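Local coordinates for cyanophage-like gp41-1 intein (Metagenome, PDB 6QAZ), which probably carries out protein splicing, excising itself from a precursor and joining the flanking segments, as a naturally split intein, at residues Asp27-Asn32 with Asn36-Val41; Tyr50-Glu55 with Met85-Lys90; Phe68-Gly73 with Gly79-Gly84. All coordinates share one frame; numbering follows the deposited sequence.

Contact 1: Asp27-Asn32 with Asn36-Val41; sequences DLVLSN and NEVLNV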
ATOM      1  N   ASP A  27       5.451  -9.213  12.953  1.00 16.48           N
ATOM      2  CA  ASP A  27       5.477  -7.744  13.085  1.00 16.18           C
ATOM      3  C   ASP A  27       4.045  -7.223  13.183  1.00 15.10           C
ATOM      4  O   ASP A  27       3.086  -7.879  12.781  1.00 15.85           O
ATOM      5  CB  ASP A  27       6.144  -7.059  11.893  0.54 16.05           C
ATOM      6  CG  ASP A  27       7.640  -6.777  11.975  0.54 17.65           C
ATOM      7  OD1 ASP A  27       8.086  -6.163  12.954  0.54 20.73           O
ATOM      8  OD2 ASP A  27       8.367  -7.211  11.040  0.54 17.92           O
ATOM      9  N   LEU A  28       3.924  -6.027  13.717  1.00 15.41           N
ATOM     10  CA  LEU A  28       2.660  -5.288  13.817  1.00 15.22           C
ATOM     11  C   LEU A  28       2.769  -4.020  12.972  1.00 14.65           C
ATOM     12  O   LEU A  28       3.780  -3.314  13.108  1.00 15.83           O
ATOM     13  CB  LEU A  28       2.406  -4.951  15.284  1.00 15.85           C
ATOM     14  CG  LEU A  28       1.954  -6.125  16.156  1.00 17.18           C
ATOM     15  CD1 LEU A  28       2.122  -5.797  17.612  1.00 21.02           C
ATOM     16  CD2 LEU A  28       0.512  -6.524  15.857  1.00 19.00           C
ATOM     17  N   VAL A  29       1.767  -3.757  12.135  1.00 14.31           N
ATOM     18  CA  VAL A  29       1.780  -2.577  11.249  1.00 14.20           C
ATOM     19  C   VAL A  29       0.540  -1.752  11.474  1.00 13.93           C
ATOM     20  O   VAL A  29      -0.579  -2.287  11.591  1.00 14.68           O
ATOM     21  CB  VAL A  29       1.968  -2.966   9.782  1.00 14.46           C
ATOM     22  CG1 VAL A  29       3.363  -3.525   9.554  1.00 15.71           C
ATOM     23  CG2 VAL A  29       0.899  -3.898   9.258  1.00 14.63           C
ATOM     24  N   LEU A  30       0.712  -0.438  11.495  1.00 14.06           N
ATOM     25  CA  LEU A  30      -0.384   0.469  11.854  1.00 14.49           C
ATOM     26  C   LEU A  30      -1.362   0.608  10.697  1.00 13.88           C
ATOM     27  O   LEU A  30      -0.957   0.846   9.555  1.00 14.22           O
ATOM     28  CB  LEU A  30       0.180   1.839  12.216  1.00 15.14           C
ATOM     29  CG  LEU A  30      -0.857   2.844  12.697  1.00 16.98           C
ATOM     30  CD1 LEU A  30      -1.493   2.427  14.012  1.00 19.24           C
ATOM     31  CD2 LEU A  30      -0.233   4.218  12.823  1.00 20.26           C
ATOM     32  N   SER A  31      -2.637   0.501  11.034  1.00 14.68           N
ATOM     33  CA  SER A  31      -3.774   0.753  10.152  1.00 14.85           C
ATOM     34  C   SER A  31      -4.616   1.890  10.713  1.00 14.56           C
ATOM     35  O   SER A  31      -4.272   2.485  11.741  1.00 17.41           O
ATOM     36  CB  SER A  31      -4.596  -0.511  10.022  1.00 15.92           C
ATOM     37  OG  SER A  31      -5.462  -0.663  11.114  0.75 18.99           O
ATOM     38  N   ASN A  32      -5.746   2.124  10.085  1.00 15.15           N
ATOM     39  CA  ASN A  32      -6.738   3.096  10.605  1.00 15.63           C
ATOM     40  C   ASN A  32      -7.415   2.605  11.877  1.00 16.20           C
ATOM     41  O   ASN A  32      -8.036   3.430  12.541  1.00 19.44           O
ATOM     42  CB  ASN A  32      -7.777   3.421   9.525  1.00 16.45           C
ATOM     43  CG  ASN A  32      -8.500   2.212   8.997  1.00 16.52           C
ATOM     44  OD1 ASN A  32      -7.895   1.191   8.709  1.00 17.20           O
ATOM     45  ND2 ASN A  32      -9.797   2.327   8.866  1.00 21.23           N
ATOM     46  N   ASN A  36      -2.228  -4.167  12.954  1.00 14.03           N
ATOM     47  CA  ASN A  36      -2.554  -5.493  12.457  1.00 14.07           C
ATOM     48  C   ASN A  36      -1.309  -6.372  12.436  1.00 14.13           C
ATOM     49  O   ASN A  36      -0.207  -5.885  12.108  1.00 15.13           O
ATOM     50  CB  ASN A  36      -3.198  -5.413  11.077  1.00 13.97           C
ATOM     51  CG  ASN A  36      -4.552  -4.761  11.099  1.00 13.89           C
ATOM     52  OD1 ASN A  36      -5.320  -4.938  12.071  1.00 14.00           O
ATOM     53  ND2 ASN A  36      -4.898  -4.005  10.070  1.00 14.64           N
ATOM     54  N   GLU A  37      -1.442  -7.645  12.798  1.00 14.38           N
ATOM     55  CA  GLU A  37      -0.307  -8.574  12.787  1.00 14.84           C
ATOM     56  C   GLU A  37      -0.013  -8.999  11.359  1.00 14.22           C
ATOM     57  O   GLU A  37      -0.918  -9.344  10.606  1.00 14.61           O
ATOM     58  CB  GLU A  37      -0.651  -9.842  13.588  1.00 16.79           C
ATOM     59  CG  GLU A  37       0.509 -10.821  13.612  1.00 18.59           C
ATOM     60  CD  GLU A  37       0.322 -12.196  14.189  1.00 20.83           C
ATOM     61  OE1 GLU A  37       1.399 -12.858  14.393  0.50 18.98           O
ATOM     62  OE2 GLU A  37      -0.867 -12.627  14.375  0.50 13.81           O
ATOM     63  N   VAL A  38       1.268  -9.071  11.029  1.00 14.44           N
ATOM     64  CA  VAL A  38       1.706  -9.633   9.752  1.00 14.31           C
ATOM     65  C   VAL A  38       1.638 -11.171   9.860  1.00 15.29           C
ATOM     66  O   VAL A  38       2.368 -11.775  10.658  1.00 16.83           O
ATOM     67  CB  VAL A  38       3.105  -9.167   9.394  1.00 14.98           C
ATOM     68  CG1 VAL A  38       3.561  -9.790   8.082  1.00 15.36           C
ATOM     69  CG2 VAL A  38       3.156  -7.641   9.307  1.00 14.72           C
ATOM     70  N   LEU A  39       0.732 -11.756   9.104  1.00 14.66           N
ATOM     71  CA  LEU A  39       0.458 -13.188   9.119  1.00 15.51           C
ATOM     72  C   LEU A  39       1.267 -13.931   8.069  1.00 15.94           C
ATOM     73  O   LEU A  39       1.558 -15.115   8.242  1.00 17.62           O
ATOM     74  CB  LEU A  39      -1.030 -13.434   8.874  1.00 16.46           C
ATOM     75  CG  LEU A  39      -1.976 -12.799   9.876  1.00 18.03           C
ATOM     76  CD1 LEU A  39      -3.401 -13.088   9.534  1.00 19.80           C
ATOM     77  CD2 LEU A  39      -1.652 -13.255  11.271  1.00 21.27           C
ATOM     78  N   ASN A  40       1.600 -13.264   6.962  1.00 15.10           N
ATOM     79  CA  ASN A  40       2.354 -13.896   5.858  1.00 15.79           C
ATOM     80  C   ASN A  40       3.222 -12.848   5.218  1.00 14.92           C
ATOM     81  O   ASN A  40       2.810 -11.697   5.058  1.00 15.16           O
ATOM     82  CB  ASN A  40       1.456 -14.459   4.760  1.00 17.52           C
ATOM     83  CG  ASN A  40       0.423 -15.430   5.241  1.00 18.51           C
ATOM     84  OD1 ASN A  40      -0.609 -15.015   5.788  1.00 19.16           O
ATOM     85  ND2 ASN A  40       0.718 -16.697   5.049  1.00 22.45           N
ATOM     86  N   VAL A  41       4.393 -13.287   4.803  1.00 14.89           N
ATOM     87  CA  VAL A  41       5.241 -12.537   3.858  1.00 14.83           C
ATOM     88  C   VAL A  41       5.381 -13.454   2.654  1.00 14.55           C
ATOM     89  O   VAL A  41       6.056 -14.490   2.728  1.00 15.77           O
ATOM     90  CB  VAL A  41       6.567 -12.094   4.450  1.00 15.89           C
ATOM     91  CG1 VAL A  41       7.373 -11.349   3.416  1.00 17.54           C
ATOM     92  CG2 VAL A  41       6.365 -11.274   5.702  1.00 16.59           C
TER
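Val-29 turns CG1 anti to its carbonyl carbon (chi1 -68°), while Val-38 puts CG2 in the same relation to its own carbonyl. The two methyls therefore meet at 4.1 Å, Val-29 CG1 to Val-38 CG2, with the side chains at about a right angle to each other. The second branch of Val-29, CG2, is tucked between backbone N and carbonyl carbon and rests on Asn-36 O at 3.6 Å. Three backbone hydrogen bonds join the two segments. Val-38 N reaches Asp-27 O at 2.8 Å and the bond is nearly straight, 171° at the hydrogen. Val-29 and Asn-36 form a hydrogen-bonded antiparallel pair, their bonds running in both directions: Val-29 N to Asn-36 O is 2.9 Å, and Asn-36 N to Val-29 O is 2.8 Å. Leu-28 and Glu-37 make the adjoining non-hydrogen-bonded pair on the other face of the sheet, where Leu-28 CD2 lies over the backbone at Glu-37 CA, 3.8 Å away. Val-29 and Asn-36 lie on one face, where both touch Val-113 of the adjoining strand 93-113; Val-11 and Phe-119 also pack on Val-29. At the end of the pairing the amide of Asn-36 comes alongside Ser-31, Asn-36 ND2 lying 3.5 Å from Ser-31 CB. That ND2 is held from beyond the two segments, donating to Leu-118 O and Asn-116 OD1, which fixes the buried amide group. Farther along, Leu-39 and Asn-40 both face Glu-112 in a classic beta bulge. The whole is a beta hairpin, strand 28-31 turning into 34-41, whose second strand joins 93-113 in the curled, strand-rich fold characteristic of inteins.

Contact 2: Tyr50-Glu55 with Met85-Lys90; sequences YKITLE and MCLYVK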
ATOM      1  N   TYR A  50       3.875   0.806 -10.818  1.00 15.17           N
ATOM      2  CA  TYR A  50       3.155   2.052 -11.058  1.00 15.26           C
ATOM      3  C   TYR A  50       3.348   2.942  -9.851  1.00 14.43           C
ATOM      4  O   TYR A  50       3.326   2.481  -8.718  1.00 15.09           O
ATOM      5  CB  TYR A  50       1.650   1.812 -11.202  1.00 15.58           C
ATOM      6  CG  TYR A  50       1.300   0.938 -12.359  1.00 16.97           C
ATOM      7  CD1 TYR A  50       1.438  -0.439 -12.277  1.00 18.27           C
ATOM      8  CD2 TYR A  50       0.839   1.469 -13.550  1.00 18.96           C
ATOM      9  CE1 TYR A  50       1.188  -1.272 -13.336  1.00 20.49           C
ATOM     10  CE2 TYR A  50       0.528   0.635 -14.624  1.00 22.24           C
ATOM     11  CZ  TYR A  50       0.753  -0.730 -14.523  1.00 21.51           C
ATOM     12  OH  TYR A  50       0.490  -1.599 -15.554  1.00 26.21           O
ATOM     13  N   LYS A  51       3.505   4.236 -10.097  1.00 15.01           N
ATOM     14  CA  LYS A  51       3.592   5.229  -9.024  1.00 15.28           C
ATOM     15  C   LYS A  51       2.293   6.012  -8.952  1.00 15.29           C
ATOM     16  O   LYS A  51       1.893   6.633  -9.958  1.00 16.57           O
ATOM     17  CB  LYS A  51       4.767   6.186  -9.243  1.00 16.31           C
ATOM     18  CG  LYS A  51       4.961   7.178  -8.112  1.00 17.85           C
ATOM     19  CD  LYS A  51       6.178   8.025  -8.282  1.00 23.47           C
ATOM     20  CE  LYS A  51       6.225   8.757  -9.589  1.00 25.15           C
ATOM     21  NZ  LYS A  51       7.281   9.797  -9.576  1.00 29.74           N
ATOM     22  N   ILE A  52       1.706   6.056  -7.785  1.00 13.98           N
ATOM     23  CA  ILE A  52       0.546   6.904  -7.490  1.00 13.63           C
ATOM     24  C   ILE A  52       1.031   8.093  -6.692  1.00 13.95           C
ATOM     25  O   ILE A  52       1.690   7.903  -5.665  1.00 15.14           O
ATOM     26  CB  ILE A  52      -0.504   6.096  -6.707  1.00 14.08           C
ATOM     27  CG1 ILE A  52      -0.945   4.872  -7.485  1.00 15.20           C
ATOM     28  CG2 ILE A  52      -1.658   6.990  -6.321  1.00 15.48           C
ATOM     29  CD1 ILE A  52      -1.828   3.938  -6.718  1.00 16.83           C
ATOM     30  N   THR A  53       0.710   9.298  -7.135  1.00 13.84           N
ATOM     31  CA  THR A  53       1.076  10.541  -6.442  1.00 14.07           C
ATOM     32  C   THR A  53      -0.191  11.273  -6.035  1.00 13.81           C
ATOM     33  O   THR A  53      -1.071  11.508  -6.901  1.00 14.66           O
ATOM     34  CB  THR A  53       1.933  11.458  -7.322  1.00 15.87           C
ATOM     35  OG1 THR A  53       3.087  10.722  -7.766  1.00 17.15           O
ATOM     36  CG2 THR A  53       2.366  12.710  -6.593  1.00 17.46           C
ATOM     37  N   LEU A  54      -0.302  11.651  -4.769  1.00 13.55           N
ATOM     38  CA  LEU A  54      -1.462  12.365  -4.255  1.00 13.55           C
ATOM     39  C   LEU A  54      -1.206  13.865  -4.231  1.00 13.87           C
ATOM     40  O   LEU A  54      -0.079  14.353  -4.355  1.00 14.92           O
ATOM     41  CB  LEU A  54      -1.799  11.878  -2.841  1.00 13.81           C
ATOM     42  CG  LEU A  54      -2.009  10.365  -2.702  1.00 13.55           C
ATOM     43  CD1 LEU A  54      -2.445  10.050  -1.311  1.00 14.43           C
ATOM     44  CD2 LEU A  54      -3.000   9.829  -3.726  1.00 14.54           C
ATOM     45  N   GLU A  55      -2.283  14.613  -4.000  1.00 14.69           N
ATOM     46  CA  GLU A  55      -2.231  16.091  -4.064  1.00 15.59           C
ATOM     47  C   GLU A  55      -1.391  16.679  -2.925  1.00 15.29           C
ATOM     48  O   GLU A  55      -1.004  17.855  -3.046  1.00 16.42           O
ATOM     49  CB  GLU A  55      -3.620  16.678  -4.092  1.00 16.86           C
ATOM     50  CG  GLU A  55      -4.398  16.395  -2.865  1.00 17.51           C
ATOM     51  CD  GLU A  55      -5.775  17.034  -2.821  1.00 19.09           C
ATOM     52  OE1 GLU A  55      -5.935  18.182  -3.337  1.00 22.67           O
ATOM     53  OE2 GLU A  55      -6.740  16.361  -2.407  1.00 18.27           O
ATOM     54  N   MET A  85      -9.680  10.343  -8.460  1.00 16.22           N
ATOM     55  CA  MET A  85     -10.246   9.604  -7.316  1.00 15.98           C
ATOM     56  C   MET A  85      -9.438   9.941  -6.087  1.00 15.48           C
ATOM     57  O   MET A  85      -8.369  10.521  -6.210  1.00 20.45           O
ATOM     58  CB  MET A  85     -10.222   8.105  -7.600  1.00 15.65           C
ATOM     59  CG  MET A  85     -11.151   7.737  -8.739  1.00 16.82           C
ATOM     60  SD  MET A  85     -11.075   5.971  -9.023  1.00 18.57           S
ATOM     61  CE  MET A  85     -12.276   5.793 -10.328  1.00 20.75           C
ATOM     62  N   CYS A  86      -9.971   9.658  -4.908  1.00 15.90           N
ATOM     63  CA  CYS A  86      -9.297   9.968  -3.655  1.00 15.57           C
ATOM     64  C   CYS A  86      -8.915   8.697  -2.901  1.00 14.68           C
ATOM     65  O   CYS A  86      -9.667   7.727  -2.849  1.00 16.25           O
ATOM     66  CB  CYS A  86     -10.189  10.770  -2.738  1.00 17.39           C
ATOM     67  SG  CYS A  86     -10.553  12.419  -3.405  1.00 21.71           S
ATOM     68  N   LEU A  87      -7.735   8.759  -2.292  1.00 14.35           N
ATOM     69  CA  LEU A  87      -7.279   7.776  -1.315  1.00 14.29           C
ATOM     70  C   LEU A  87      -7.342   8.390   0.075  1.00 13.73           C
ATOM     71  O   LEU A  87      -7.460   9.587   0.226  1.00 17.23           O
ATOM     72  CB  LEU A  87      -5.873   7.274  -1.640  1.00 13.59           C
ATOM     73  CG  LEU A  87      -5.697   6.624  -3.004  1.00 14.25           C
ATOM     74  CD1 LEU A  87      -4.308   6.036  -3.148  1.00 14.69           C
ATOM     75  CD2 LEU A  87      -6.752   5.557  -3.264  1.00 15.11           C
ATOM     76  N   TYR A  88      -7.213   7.550   1.089  1.00 13.85           N
ATOM     77  CA  TYR A  88      -7.135   8.010   2.477  1.00 14.02           C
ATOM     78  C   TYR A  88      -5.684   8.106   2.888  1.00 14.29           C
ATOM     79  O   TYR A  88      -4.897   7.186   2.630  1.00 14.91           O
ATOM     80  CB  TYR A  88      -7.864   7.036   3.397  1.00 15.28           C
ATOM     81  CG  TYR A  88      -9.344   6.917   3.135  1.00 15.83           C
ATOM     82  CD1 TYR A  88     -10.241   7.811   3.684  1.00 17.78           C
ATOM     83  CD2 TYR A  88      -9.847   5.919   2.318  1.00 16.76           C
ATOM     84  CE1 TYR A  88     -11.604   7.691   3.440  1.00 18.82           C
ATOM     85  CE2 TYR A  88     -11.198   5.788   2.058  1.00 18.98           C
ATOM     86  CZ  TYR A  88     -12.087   6.677   2.623  1.00 20.21           C
ATOM     87  OH  TYR A  88     -13.419   6.570   2.307  1.00 23.39           O
ATOM     88  N   VAL A  89      -5.346   9.183   3.586  1.00 15.16           N
ATOM     89  CA  VAL A  89      -4.005   9.353   4.165  1.00 15.00           C
ATOM     90  C   VAL A  89      -4.149   9.390   5.666  1.00 15.38           C
ATOM     91  O   VAL A  89      -5.226   9.557   6.212  1.00 19.57           O
ATOM     92  CB  VAL A  89      -3.279  10.593   3.629  1.00 16.18           C
ATOM     93  CG1 VAL A  89      -3.143  10.503   2.132  1.00 16.74           C
ATOM     94  CG2 VAL A  89      -3.894  11.895   4.088  1.00 18.46           C
ATOM     95  N   LYS A  90      -3.050   9.252   6.360  1.00 17.16           N
ATOM     96  CA  LYS A  90      -3.146   9.194   7.825  1.00 20.20           C
ATOM     97  C   LYS A  90      -3.694  10.530   8.293  1.00 22.77           C
ATOM     98  O   LYS A  90      -3.226  11.558   7.864  1.00 25.68           O
ATOM     99  CB  LYS A  90      -1.826   8.787   8.459  1.00 25.69           C
ATOM    100  CG  LYS A  90      -1.902   8.428   9.931  1.00 28.20           C
ATOM    101  CD  LYS A  90      -0.573   7.907  10.490  1.00 32.31           C
ATOM    102  CE  LYS A  90      -0.522   7.973  11.997  1.00 39.14           C
ATOM    103  NZ  LYS A  90       0.859   7.776  12.490  1.00 43.03           N
TER
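Ile-52, which meets Leu-87 here, has its backbone hydrogen-bonded to Ile-60 of the next strand; between 50-55 and 85-90 themselves there is no hydrogen bond. The contact belongs to the curled beta fold of inteins: strands 45-54 and 86-89 each pair antiparallel with the long strand 93-113, and they approach each other through side chains alone. The axes of 50-54 and 86-89 come within 9.0 Å, at 77°, so two parts of one curled sheet face each other steeply crossed, without pairing. Ile-52 and Leu-54, two positions apart on one strand, point toward Leu-87 and Val-89, two positions apart on the other, and all four are buried. Leu-87 CD1 receives a methyl from each of Ile-52 and Leu-54. Ile-52 CG2 lies 4.2 Å and Leu-54 CD2 4.1 Å from Leu-87 CD1, with the two leucines crossing at about a right angle. Leu-54 carries CG beside its backbone N, anti to the carbonyl carbon (chi1 -55°), which directs the branch toward 85-90; chi2 (-175°) then spreads CD1 to Val-89 and CD2 to Leu-87. Phe-68 packs on both Ile-52 and Leu-87, and Ile-97 of the long strand packs on Leu-54, so this apolar cluster is walled by other parts of the fold. Leu-54 and Val-89 run antiparallel alongside one another. Their approach is the tightest of the contact, with Leu-54 CD1 only 3.5 Å from Val-89 CG1.

Contact 3: Phe68-Gly73 with Gly79-Gly84; sequences FPTQTG and GGLKEG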
ATOM      1  N   PHE A  68      -6.421  -0.606  -2.938  1.00 13.70           N
ATOM      2  CA  PHE A  68      -6.520   0.502  -1.984  1.00 13.41           C
ATOM      3  C   PHE A  68      -7.974   0.742  -1.615  1.00 14.12           C
ATOM      4  O   PHE A  68      -8.848   0.743  -2.489  1.00 15.30           O
ATOM      5  CB  PHE A  68      -6.036   1.825  -2.588  1.00 14.16           C
ATOM      6  CG  PHE A  68      -4.581   1.830  -2.929  1.00 13.57           C
ATOM      7  CD1 PHE A  68      -4.121   1.266  -4.121  1.00 13.94           C
ATOM      8  CD2 PHE A  68      -3.651   2.387  -2.058  1.00 13.51           C
ATOM      9  CE1 PHE A  68      -2.775   1.227  -4.412  1.00 14.23           C
ATOM     10  CE2 PHE A  68      -2.314   2.387  -2.378  1.00 14.59           C
ATOM     11  CZ  PHE A  68      -1.879   1.799  -3.549  1.00 14.41           C
ATOM     12  N   PRO A  69      -8.252   1.070  -0.359  1.00 14.21           N
ATOM     13  CA  PRO A  69      -9.593   1.495   0.019  1.00 15.15           C
ATOM     14  C   PRO A  69      -9.881   2.851  -0.598  1.00 15.01           C
ATOM     15  O   PRO A  69      -9.041   3.745  -0.618  1.00 16.98           O
ATOM     16  CB  PRO A  69      -9.572   1.542   1.540  1.00 17.20           C
ATOM     17  CG  PRO A  69      -8.152   1.596   1.923  1.00 17.10           C
ATOM     18  CD  PRO A  69      -7.361   0.986   0.796  1.00 13.70           C
ATOM     19  N   THR A  70     -11.110   3.015  -1.063  1.00 15.78           N
ATOM     20  CA  THR A  70     -11.614   4.277  -1.617  1.00 16.22           C
ATOM     21  C   THR A  70     -13.028   4.463  -1.080  1.00 15.99           C
ATOM     22  O   THR A  70     -13.620   3.557  -0.496  1.00 17.08           O
ATOM     23  CB  THR A  70     -11.618   4.281  -3.150  1.00 16.35           C
ATOM     24  OG1 THR A  70     -12.776   3.593  -3.654  1.00 17.17           O
ATOM     25  CG2 THR A  70     -10.348   3.758  -3.766  1.00 18.08           C
ATOM     26  N   GLN A  71     -13.612   5.610  -1.388  1.00 16.96           N
ATOM     27  CA  GLN A  71     -15.007   5.848  -1.004  1.00 17.33           C
ATOM     28  C   GLN A  71     -15.981   4.883  -1.679  1.00 16.88           C
ATOM     29  O   GLN A  71     -17.116   4.744  -1.166  1.00 19.00           O
ATOM     30  CB  GLN A  71     -15.406   7.282  -1.360  1.00 18.47           C
ATOM     31  CG  GLN A  71     -14.739   8.317  -0.444  1.00 20.87           C
ATOM     32  CD  GLN A  71     -14.870   9.716  -1.001  1.00 21.09           C
ATOM     33  OE1 GLN A  71     -14.261  10.039  -2.005  1.00 25.72           O
ATOM     34  NE2 GLN A  71     -15.718  10.502  -0.374  1.00 22.45           N
ATOM     35  N   THR A  72     -15.606   4.243  -2.764  1.00 16.24           N
ATOM     36  CA  THR A  72     -16.501   3.270  -3.414  1.00 17.06           C
ATOM     37  C   THR A  72     -16.148   1.830  -3.083  1.00 18.19           C
ATOM     38  O   THR A  72     -16.862   0.933  -3.555  1.00 22.26           O
ATOM     39  CB  THR A  72     -16.491   3.494  -4.921  1.00 18.39           C
ATOM     40  OG1 THR A  72     -15.189   3.242  -5.440  1.00 22.75           O
ATOM     41  CG2 THR A  72     -16.938   4.889  -5.297  1.00 19.84           C
ATOM     42  N   GLY A  73     -15.175   1.589  -2.235  1.00 17.11           N
ATOM     43  CA  GLY A  73     -14.688   0.243  -1.952  1.00 17.63           C
ATOM     44  C   GLY A  73     -13.253   0.065  -2.412  1.00 15.87           C
ATOM     45  O   GLY A  73     -12.597   0.984  -2.894  1.00 17.36           O
ATOM     46  N   GLY A  79      -8.475  -2.318 -12.171  1.00 15.87           N
ATOM     47  CA  GLY A  79      -9.927  -2.125 -12.011  1.00 17.26           C
ATOM     48  C   GLY A  79     -10.382  -0.695 -12.113  1.00 18.37           C
ATOM     49  O   GLY A  79     -11.562  -0.445 -11.856  1.00 24.19           O
ATOM     50  N   GLY A  80      -9.523   0.214 -12.547  1.00 17.66           N
ATOM     51  CA  GLY A  80      -9.955   1.583 -12.860  1.00 18.40           C
ATOM     52  C   GLY A  80      -9.556   2.637 -11.864  1.00 17.49           C
ATOM     53  O   GLY A  80      -9.959   3.795 -12.018  1.00 20.53           O
ATOM     54  N   LEU A  81      -8.751   2.317 -10.841  1.00 16.74           N
ATOM     55  CA  LEU A  81      -8.262   3.390  -9.951  1.00 16.74           C
ATOM     56  C   LEU A  81      -7.499   4.398 -10.807  1.00 16.88           C
ATOM     57  O   LEU A  81      -6.628   4.003 -11.575  1.00 19.07           O
ATOM     58  CB  LEU A  81      -7.346   2.791  -8.897  1.00 16.56           C
ATOM     59  CG  LEU A  81      -6.846   3.767  -7.842  1.00 16.32           C
ATOM     60  CD1 LEU A  81      -7.997   4.294  -6.994  1.00 16.77           C
ATOM     61  CD2 LEU A  81      -5.852   3.080  -6.950  1.00 18.25           C
ATOM     62  N   LYS A  82      -7.835   5.675 -10.708  0.50 18.30           N
ATOM     63  CA  LYS A  82      -7.265   6.678 -11.630  1.00 19.37           C
ATOM     64  C   LYS A  82      -7.231   8.046 -10.971  1.00 16.83           C
ATOM     65  O   LYS A  82      -7.843   8.334  -9.933  1.00 16.20           O
ATOM     66  CB  LYS A  82      -8.093   6.740 -12.894  1.00 20.66           C
ATOM     67  CG  LYS A  82      -9.494   7.160 -12.634  1.00 20.24           C
ATOM     68  CD  LYS A  82     -10.314   7.302 -13.914  1.00 26.36           C
ATOM     69  CE  LYS A  82     -10.482   6.038 -14.748  1.00 27.09           C
ATOM     70  NZ  LYS A  82     -11.319   4.994 -14.084  1.00 27.69           N
ATOM     71  N   GLU A  83      -6.505   8.887 -11.666  1.00 17.08           N
ATOM     72  CA  GLU A  83      -6.396  10.296 -11.290  0.50 17.21           C
ATOM     73  C   GLU A  83      -7.797  10.880 -11.079  1.00 16.83           C
ATOM     74  O   GLU A  83      -8.735  10.605 -11.856  1.00 18.31           O
ATOM     75  CB  GLU A  83      -5.598  11.044 -12.355  0.50 19.69           C
ATOM     76  CG  GLU A  83      -4.198  10.474 -12.548  0.50 21.74           C
ATOM     77  CD  GLU A  83      -3.567  10.635 -13.928  0.50 24.56           C
ATOM     78  OE1 GLU A  83      -3.936  11.605 -14.667  0.50 25.12           O
ATOM     79  OE2 GLU A  83      -2.762   9.705 -14.287  0.50 19.73           O
ATOM     80  N   GLY A  84      -7.911  11.693 -10.045  1.00 16.57           N
ATOM     81  CA  GLY A  84      -9.146  12.368  -9.682  1.00 17.47           C
ATOM     82  C   GLY A  84      -9.959  11.634  -8.660  1.00 17.07           C
ATOM     83  O   GLY A  84     -10.881  12.234  -8.088  1.00 19.68           O
TER
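Phe-68 and Leu-81 lie with their CA atoms 8.7 Å apart, the first in a weakly bonded strand that runs into a type I turn from Thr-70 to Gly-73, the second in an irregular loop. Leu-81 bridges that space with a fork. Its CG stands opposite the backbone N (chi1 -176°), pointing the methyls at two residues of the strand. Leu-81 CD2 meets the ring of Phe-68 obliquely, 3.8 Å from Phe-68 CD1. The other methyl, Leu-81 CD1, touches Thr-70 CG2 at 4.0 Å. With its methyl turned to the leucine, Thr-70 uses its hydroxyl inside the turn. Thr-70 OG1 donates to Gly-73 O at 2.7 Å, in the carbonyl plane on a lone pair, and also accepts from Thr-72 N at 3.0 Å. The backbone closes the turn, Gly-73 N to Thr-70 O. Leu-87 packs on Phe-68, Thr-70 and Leu-81 alike, and His-66 stacks edge-to-face with Phe-68. The irregular loop 79-84 thus lays Leu-81 against the small beta hairpin of strands 68-70 and 73-75, whose connection is a type I beta turn with an ST turn at Thr-70.

Contact 1 comes first along the chain and is complete before contact 2 opens; contact 3 is nested in the loop that contact 2 closes. Contacts 1 and 2 lie on opposite sides of the chain's centre, about 21 Å between centres, yet both draw on the large antiparallel sheet, and strands 34-41 and 45-54 follow each other. They touch where Leu-30 CD2 packs on Lys-90 NZ. Contacts 1 and 3, centres about 22 Å apart, do not touch. Contacts 2 and 3 are close neighbours, centres about 9 Å apart, merging where Ile-52 meets Phe-68. One apolar cluster ties the small 68-75 hairpin to the main sheet, while contact 1 builds the far side of this all-beta intein.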